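Local coordinates for acyl-[acyl-carrier-protein]--UDP-N-acetylglucosamine O-acyltransferase (Acinetobacter baumannii, PDB 4E6U) that transfers an acyl chain from acyl carrier protein to UDP-N-acetylglucosamine, a step of lipopolysaccharide synthesis, at residues G43-S48 with N61-Q66; N91-E96 with H116-V121. One frame throughout, in Å; residues are numbered along the deposited sequence.

Interaction 1 (43-48 with 61-66) and interaction 2 (91-96 with 116-121) join neighbouring coils of a parallel beta-helix. Their centres lie about 10 Å apart. Strands 45-46, 63-64, 93-94 and 118-119 follow one another in the same sheet, and 61-66 pairs directly with 91-96. Between the two contacts, I94 N lies 2.9 Å from E63 O and N92 N lies 2.9 Å from N62 OD1, both probable hydrogen bonds. F65 links them as well, stacking on H47 in interaction 1 and meeting R95 of interaction 2 as a cation-pi partner. Both contacts also touch the second subunit. A sulfate ion, probably from the crystallisation liquor, sits at interaction 1.

Interaction 1. Residues G43-S48 with N61-Q66; sequences GTKLHS and NNEIFQ. With SO4 (sulfate ion), chain C.
H47 and F65 meet with similar first torsions: CG lies anti to the carbonyl carbon in both (chi1 -71° and -74°). Their rings form an offset stack, with centroids 4.0 Å apart and planes 18° from parallel. H47 NE2 lies over the centre of the F65 ring. E63 reaches the same imidazole with an extended chain, its CG anti to the backbone N. H47 NE2 donates to E63 OE1 at 2.7 Å, in the ring plane and on the anti lone pair of the oxygen. Stack and bond together fix the rotation of the imidazole.

K45 runs alongside E63, pointing the same way. K45 NZ stays 4.5 Å from E63 OE1, beyond a salt bridge, and water 1 bridges the two atoms. K45 NZ also donates to sulfate O3 at 2.8 Å. On the sheet face of L46 and I64, the two CD1 methyls touch at 4.0 Å. T44 OG1 accepts from N62 N at 3.0 Å, and also bonds to G59.

The backbones pair in parallel: K45 N donates to N62 O, I64 N to K45 O, and H47 N to I64 O. This is coil-on-coil stacking of a left-handed parallel beta-helix, the hexapeptide-repeat fold. Strand 27-28 flanks 45-46, strand 93-94 flanks 63-64, and E72 of the second subunit packs on H47 and F65.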
loop_
_atom_site.group_PDB
_atom_site.type_symbol
_atom_site.label_atom_id
_atom_site.label_comp_id
_atom_site.label_asym_id
_atom_site.label_seq_id
_atom_site.Cartn_x
_atom_site.Cartn_y
_atom_site.Cartn_z
ATOM N N GLY A 43 23.256 -12.976 16.107
ATOM C CA GLY A 43 21.913 -13.129 16.627
ATOM C C GLY A 43 20.787 -12.712 15.684
ATOM O O GLY A 43 19.623 -12.826 16.036
ATOM N N THR A 44 21.136 -12.202 14.516
ATOM C CA THR A 44 20.118 -11.803 13.553
ATOM C C THR A 44 19.471 -13.040 12.961
ATOM O O THR A 44 20.123 -14.066 12.724
ATOM C CB THR A 44 20.739 -10.879 12.496
ATOM O OG1 THR A 44 20.889 -9.575 13.078
ATOM C CG2 THR A 44 19.846 -10.750 11.241
ATOM N N LYS A 45 18.163 -12.939 12.760
ATOM C CA LYS A 45 17.361 -14.010 12.148
ATOM C C LYS A 45 16.655 -13.521 10.904
ATOM O O LYS A 45 15.901 -12.534 10.951
ATOM C CB LYS A 45 16.313 -14.540 13.126
ATOM C CG LYS A 45 15.328 -15.545 12.503
ATOM C CD LYS A 45 14.343 -16.082 13.545
ATOM C CE LYS A 45 13.416 -17.101 12.911
ATOM N NZ LYS A 45 12.491 -17.706 13.915
ATOM N N LEU A 46 16.916 -14.211 9.810
ATOM C CA LEU A 46 16.134 -14.052 8.591
ATOM C C LEU A 46 15.214 -15.246 8.504
ATOM O O LEU A 46 15.668 -16.380 8.668
ATOM C CB LEU A 46 17.032 -14.018 7.361
ATOM C CG LEU A 46 17.684 -12.689 6.975
ATOM C CD1 LEU A 46 18.534 -12.113 8.110
ATOM C CD2 LEU A 46 18.512 -12.856 5.730
ATOM N N HIS A 47 13.933 -14.999 8.240
ATOM C CA HIS A 47 12.975 -16.071 7.965
ATOM C C HIS A 47 13.249 -16.646 6.571
ATOM O O HIS A 47 14.323 -16.436 6.014
ATOM C CB HIS A 47 11.574 -15.477 8.106
ATOM C CG HIS A 47 11.210 -15.177 9.525
ATOM N ND1 HIS A 47 10.210 -15.848 10.198
ATOM C CD2 HIS A 47 11.751 -14.311 10.417
ATOM C CE1 HIS A 47 10.138 -15.387 11.437
ATOM N NE2 HIS A 47 11.071 -14.465 11.598
ATOM N N SER A 48 12.299 -17.390 6.011
ATOM C CA SER A 48 12.444 -17.835 4.619
ATOM C C SER A 48 12.261 -16.649 3.666
ATOM O O SER A 48 11.701 -15.606 4.039
ATOM C CB SER A 48 11.401 -18.910 4.289
ATOM O OG SER A 48 10.090 -18.377 4.150
ATOM N N ASN A 61 20.969 -9.042 16.406
ATOM C CA ASN A 61 19.638 -9.302 16.948
ATOM C C ASN A 61 18.470 -8.678 16.181
ATOM O O ASN A 61 17.429 -8.367 16.764
ATOM C CB ASN A 61 19.573 -8.953 18.450
ATOM C CG ASN A 61 20.567 -9.760 19.261
ATOM O OD1 ASN A 61 20.630 -10.975 19.139
ATOM N ND2 ASN A 61 21.359 -9.079 20.069
ATOM N N ASN A 62 18.646 -8.546 14.862
ATOM C CA ASN A 62 17.549 -8.139 13.983
ATOM C C ASN A 62 16.701 -9.338 13.631
ATOM O O ASN A 62 17.155 -10.477 13.724
ATOM C CB ASN A 62 18.140 -7.511 12.727
ATOM C CG ASN A 62 18.853 -6.208 13.035
ATOM O OD1 ASN A 62 18.208 -5.208 13.343
ATOM N ND2 ASN A 62 20.170 -6.207 12.975
ATOM N N GLU A 63 15.483 -9.076 13.205
ATOM C CA GLU A 63 14.638 -10.121 12.682
ATOM C C GLU A 63 13.985 -9.590 11.431
ATOM O O GLU A 63 13.318 -8.533 11.456
ATOM C CB GLU A 63 13.611 -10.559 13.713
ATOM C CG GLU A 63 12.815 -11.783 13.274
ATOM C CD GLU A 63 11.899 -12.351 14.349
ATOM O OE1 GLU A 63 11.273 -13.407 14.089
ATOM O OE2 GLU A 63 11.766 -11.741 15.448
ATOM N N ILE A 64 14.152 -10.351 10.355
ATOM C CA ILE A 64 13.667 -9.960 9.021
ATOM C C ILE A 64 12.773 -11.072 8.489
ATOM O O ILE A 64 13.212 -12.228 8.391
ATOM C CB ILE A 64 14.823 -9.707 8.042
ATOM C CG1 ILE A 64 15.841 -8.717 8.646
ATOM C CG2 ILE A 64 14.277 -9.195 6.700
ATOM C CD1 ILE A 64 17.040 -8.371 7.752
ATOM N N PHE A 65 11.541 -10.719 8.140
ATOM C CA PHE A 65 10.521 -11.691 7.745
ATOM C C PHE A 65 10.453 -11.887 6.229
ATOM O O PHE A 65 11.044 -11.134 5.424
ATOM C CB PHE A 65 9.156 -11.242 8.273
ATOM C CG PHE A 65 8.983 -11.438 9.755
ATOM C CD1 PHE A 65 9.631 -10.604 10.666
ATOM C CD2 PHE A 65 8.150 -12.437 10.231
ATOM C CE1 PHE A 65 9.458 -10.771 12.056
ATOM C CE2 PHE A 65 7.979 -12.627 11.614
ATOM C CZ PHE A 65 8.637 -11.774 12.527
ATOM N N GLN A 66 9.750 -12.947 5.852
ATOM C CA GLN A 66 9.644 -13.348 4.466
ATOM C C GLN A 66 9.172 -12.229 3.548
ATOM O O GLN A 66 8.292 -11.407 3.906
ATOM C CB GLN A 66 8.680 -14.548 4.336
ATOM C CG GLN A 66 7.296 -14.374 4.999
ATOM C CD GLN A 66 7.219 -14.800 6.459
ATOM O OE1 GLN A 66 6.103 -14.863 7.032
ATOM N NE2 GLN A 66 8.326 -15.093 7.054
HETATM S S SO4 C . 9.079 -19.158 12.989
HETATM O O1 SO4 C . 9.501 -20.479 13.475
HETATM O O2 SO4 C . 8.521 -18.384 14.099
HETATM O O3 SO4 C . 10.242 -18.451 12.443
HETATM O O4 SO4 C . 8.057 -19.326 11.938
HETATM O O HOH W 1 11.359 -15.614 15.629
#

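Interaction 2. Residues N91-E96 with H116-V121; sequences NNLIRE and HNLLMV
H116 turns one face of its imidazole to N91 CB, a CH-pi contact. The two side chains run side by side, and N91 CB lies offset toward the ring's rim, 3.8 Å from the centroid of the H116 ring. Amide and ring planes are only 11° apart. Water 3 accompanies the pair, donating to N91 OD1 and meeting H116 NE2 weakly.

N117 comes next, its amide nearly coplanar with that of N92. N92 OD1 takes two bonds, from N117 N at 2.9 Å and from N117 ND2 at 3.0 Å. The donors come from opposite faces of the N92 amide plane. The ND2 bond is the more bent, at 138°. The side chain of N117 is bonded on to the next coil, ND2 to G132 O and OD1 to N135 N, as N62 OD1 is to N92 N.

L118 sets CG anti to the backbone N (chi1 168°), and its CD1 touches L93 CB at 3.7 Å. L119 lies on the other sheet face with I94, where L119 CD2 and I94 CG1 are a looser 4.5 Å apart. L93 N donates to N117 O, L119 N to L93 O, and R95 N to L119 O.

Past M120, V121 CG2 meets E96 OE1 at 3.7 Å. That oxygen is gripped side-on by R95, whose NE and NH2 both donate to it, NH2 at 2.9 Å in a salt bridge. In the second subunit, V73 and C74 accept from R95, while S69 and H101 bond to E96 OE2.

The pair belongs to a left-handed parallel beta-helix. Strand 63-64 lies beside 93-94 and strand 136-137 beside 118-119, while L100 of strand 99-101 packs on I94 and L119.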
loop_
_atom_site.group_PDB
_atom_site.type_symbol
_atom_site.label_atom_id
_atom_site.label_comp_id
_atom_site.label_asym_id
_atom_site.label_seq_id
_atom_site.Cartn_x
_atom_site.Cartn_y
_atom_site.Cartn_z
ATOM N N ASN A 91 18.613 -4.928 16.741
ATOM C CA ASN A 91 17.330 -5.120 17.395
ATOM C C ASN A 91 16.136 -4.523 16.653
ATOM O O ASN A 91 15.162 -4.089 17.262
ATOM C CB ASN A 91 17.360 -4.617 18.856
ATOM C CG ASN A 91 18.327 -5.396 19.729
ATOM O OD1 ASN A 91 19.517 -5.097 19.773
ATOM N ND2 ASN A 91 17.821 -6.378 20.427
ATOM N N ASN A 92 16.222 -4.538 15.327
ATOM C CA ASN A 92 15.115 -4.089 14.491
ATOM C C ASN A 92 14.232 -5.241 14.103
ATOM O O ASN A 92 14.690 -6.383 14.031
ATOM C CB ASN A 92 15.642 -3.427 13.231
ATOM C CG ASN A 92 16.461 -2.185 13.544
ATOM O OD1 ASN A 92 15.912 -1.153 13.972
ATOM N ND2 ASN A 92 17.764 -2.256 13.333
ATOM N N LEU A 93 12.978 -4.919 13.845
ATOM C CA LEU A 93 11.994 -5.869 13.327
ATOM C C LEU A 93 11.576 -5.359 11.965
ATOM O O LEU A 93 11.043 -4.251 11.859
ATOM C CB LEU A 93 10.782 -5.925 14.241
ATOM C CG LEU A 93 11.033 -6.506 15.637
ATOM C CD1 LEU A 93 9.846 -6.259 16.552
ATOM C CD2 LEU A 93 11.365 -7.996 15.592
ATOM N N ILE A 94 11.854 -6.144 10.930
ATOM C CA ILE A 94 11.518 -5.788 9.552
ATOM C C ILE A 94 10.528 -6.830 9.048
ATOM O O ILE A 94 10.889 -7.990 8.820
ATOM C CB ILE A 94 12.792 -5.705 8.686
ATOM C CG1 ILE A 94 13.724 -4.596 9.223
ATOM C CG2 ILE A 94 12.436 -5.452 7.219
ATOM C CD1 ILE A 94 15.125 -4.585 8.646
ATOM N N ARG A 95 9.273 -6.428 8.935
ATOM C CA ARG A 95 8.203 -7.365 8.637
ATOM C C ARG A 95 8.068 -7.670 7.140
ATOM O O ARG A 95 8.810 -7.156 6.280
ATOM C CB ARG A 95 6.899 -6.819 9.212
ATOM C CG ARG A 95 6.917 -6.707 10.757
ATOM C CD ARG A 95 7.297 -8.046 11.435
ATOM N NE ARG A 95 6.376 -9.083 10.989
ATOM C CZ ARG A 95 5.520 -9.759 11.748
ATOM N NH1 ARG A 95 5.488 -9.603 13.073
ATOM N NH2 ARG A 95 4.705 -10.634 11.167
ATOM N N GLU A 96 7.121 -8.549 6.834
ATOM C CA GLU A 96 6.937 -9.001 5.456
ATOM C C GLU A 96 6.784 -7.866 4.476
ATOM O O GLU A 96 6.154 -6.847 4.786
ATOM C CB GLU A 96 5.713 -9.911 5.330
ATOM C CG GLU A 96 5.710 -11.121 6.286
ATOM C CD GLU A 96 4.918 -10.861 7.544
ATOM O OE1 GLU A 96 5.350 -10.029 8.382
ATOM O OE2 GLU A 96 3.847 -11.472 7.697
ATOM N N HIS A 116 16.316 -0.810 17.278
ATOM C CA HIS A 116 15.062 -0.916 18.010
ATOM C C HIS A 116 13.865 -0.347 17.249
ATOM O O HIS A 116 12.897 0.108 17.856
ATOM C CB HIS A 116 15.178 -0.277 19.411
ATOM C CG HIS A 116 16.202 -0.936 20.277
ATOM N ND1 HIS A 116 15.959 -2.123 20.936
ATOM C CD2 HIS A 116 17.470 -0.584 20.584
ATOM C CE1 HIS A 116 17.038 -2.473 21.614
ATOM N NE2 HIS A 116 17.971 -1.561 21.411
ATOM N N ASN A 117 13.939 -0.402 15.921
ATOM C CA ASN A 117 12.824 0.044 15.084
ATOM C C ASN A 117 11.890 -1.105 14.767
ATOM O O ASN A 117 12.330 -2.252 14.677
ATOM C CB ASN A 117 13.382 0.643 13.807
ATOM C CG ASN A 117 14.221 1.875 14.073
ATOM O OD1 ASN A 117 13.687 2.903 14.507
ATOM N ND2 ASN A 117 15.506 1.813 13.796
ATOM N N LEU A 118 10.625 -0.776 14.562
ATOM C CA LEU A 118 9.634 -1.727 14.044
ATOM C C LEU A 118 9.153 -1.199 12.710
ATOM O O LEU A 118 8.553 -0.110 12.641
ATOM C CB LEU A 118 8.473 -1.871 15.018
ATOM C CG LEU A 118 7.235 -2.610 14.495
ATOM C CD1 LEU A 118 7.569 -4.030 13.983
ATOM C CD2 LEU A 118 6.125 -2.686 15.546
ATOM N N LEU A 119 9.462 -1.943 11.649
ATOM C CA LEU A 119 8.991 -1.650 10.296
ATOM C C LEU A 119 7.916 -2.670 9.993
ATOM O O LEU A 119 8.225 -3.835 9.730
ATOM C CB LEU A 119 10.135 -1.702 9.276
ATOM C CG LEU A 119 11.091 -0.502 9.218
ATOM C CD1 LEU A 119 11.900 -0.396 10.502
ATOM C CD2 LEU A 119 12.026 -0.610 8.028
ATOM N N MET A 120 6.666 -2.249 10.093
ATOM C CA MET A 120 5.552 -3.162 9.842
ATOM C C MET A 120 5.421 -3.491 8.374
ATOM O O MET A 120 6.149 -2.971 7.525
ATOM C CB MET A 120 4.251 -2.589 10.388
ATOM C CG MET A 120 4.240 -2.539 11.894
ATOM S SD MET A 120 2.599 -2.073 12.499
ATOM C CE MET A 120 2.984 -1.427 14.112
ATOM N N VAL A 121 4.498 -4.396 8.074
ATOM C CA VAL A 121 4.406 -4.937 6.713
ATOM C C VAL A 121 4.386 -3.838 5.661
ATOM O O VAL A 121 3.669 -2.838 5.785
ATOM C CB VAL A 121 3.163 -5.847 6.560
ATOM C CG1 VAL A 121 2.902 -6.198 5.127
ATOM C CG2 VAL A 121 3.319 -7.124 7.390
HETATM O O HOH W 2 12.220 -3.488 17.531
HETATM O O HOH W 3 20.878 -3.118 21.194
#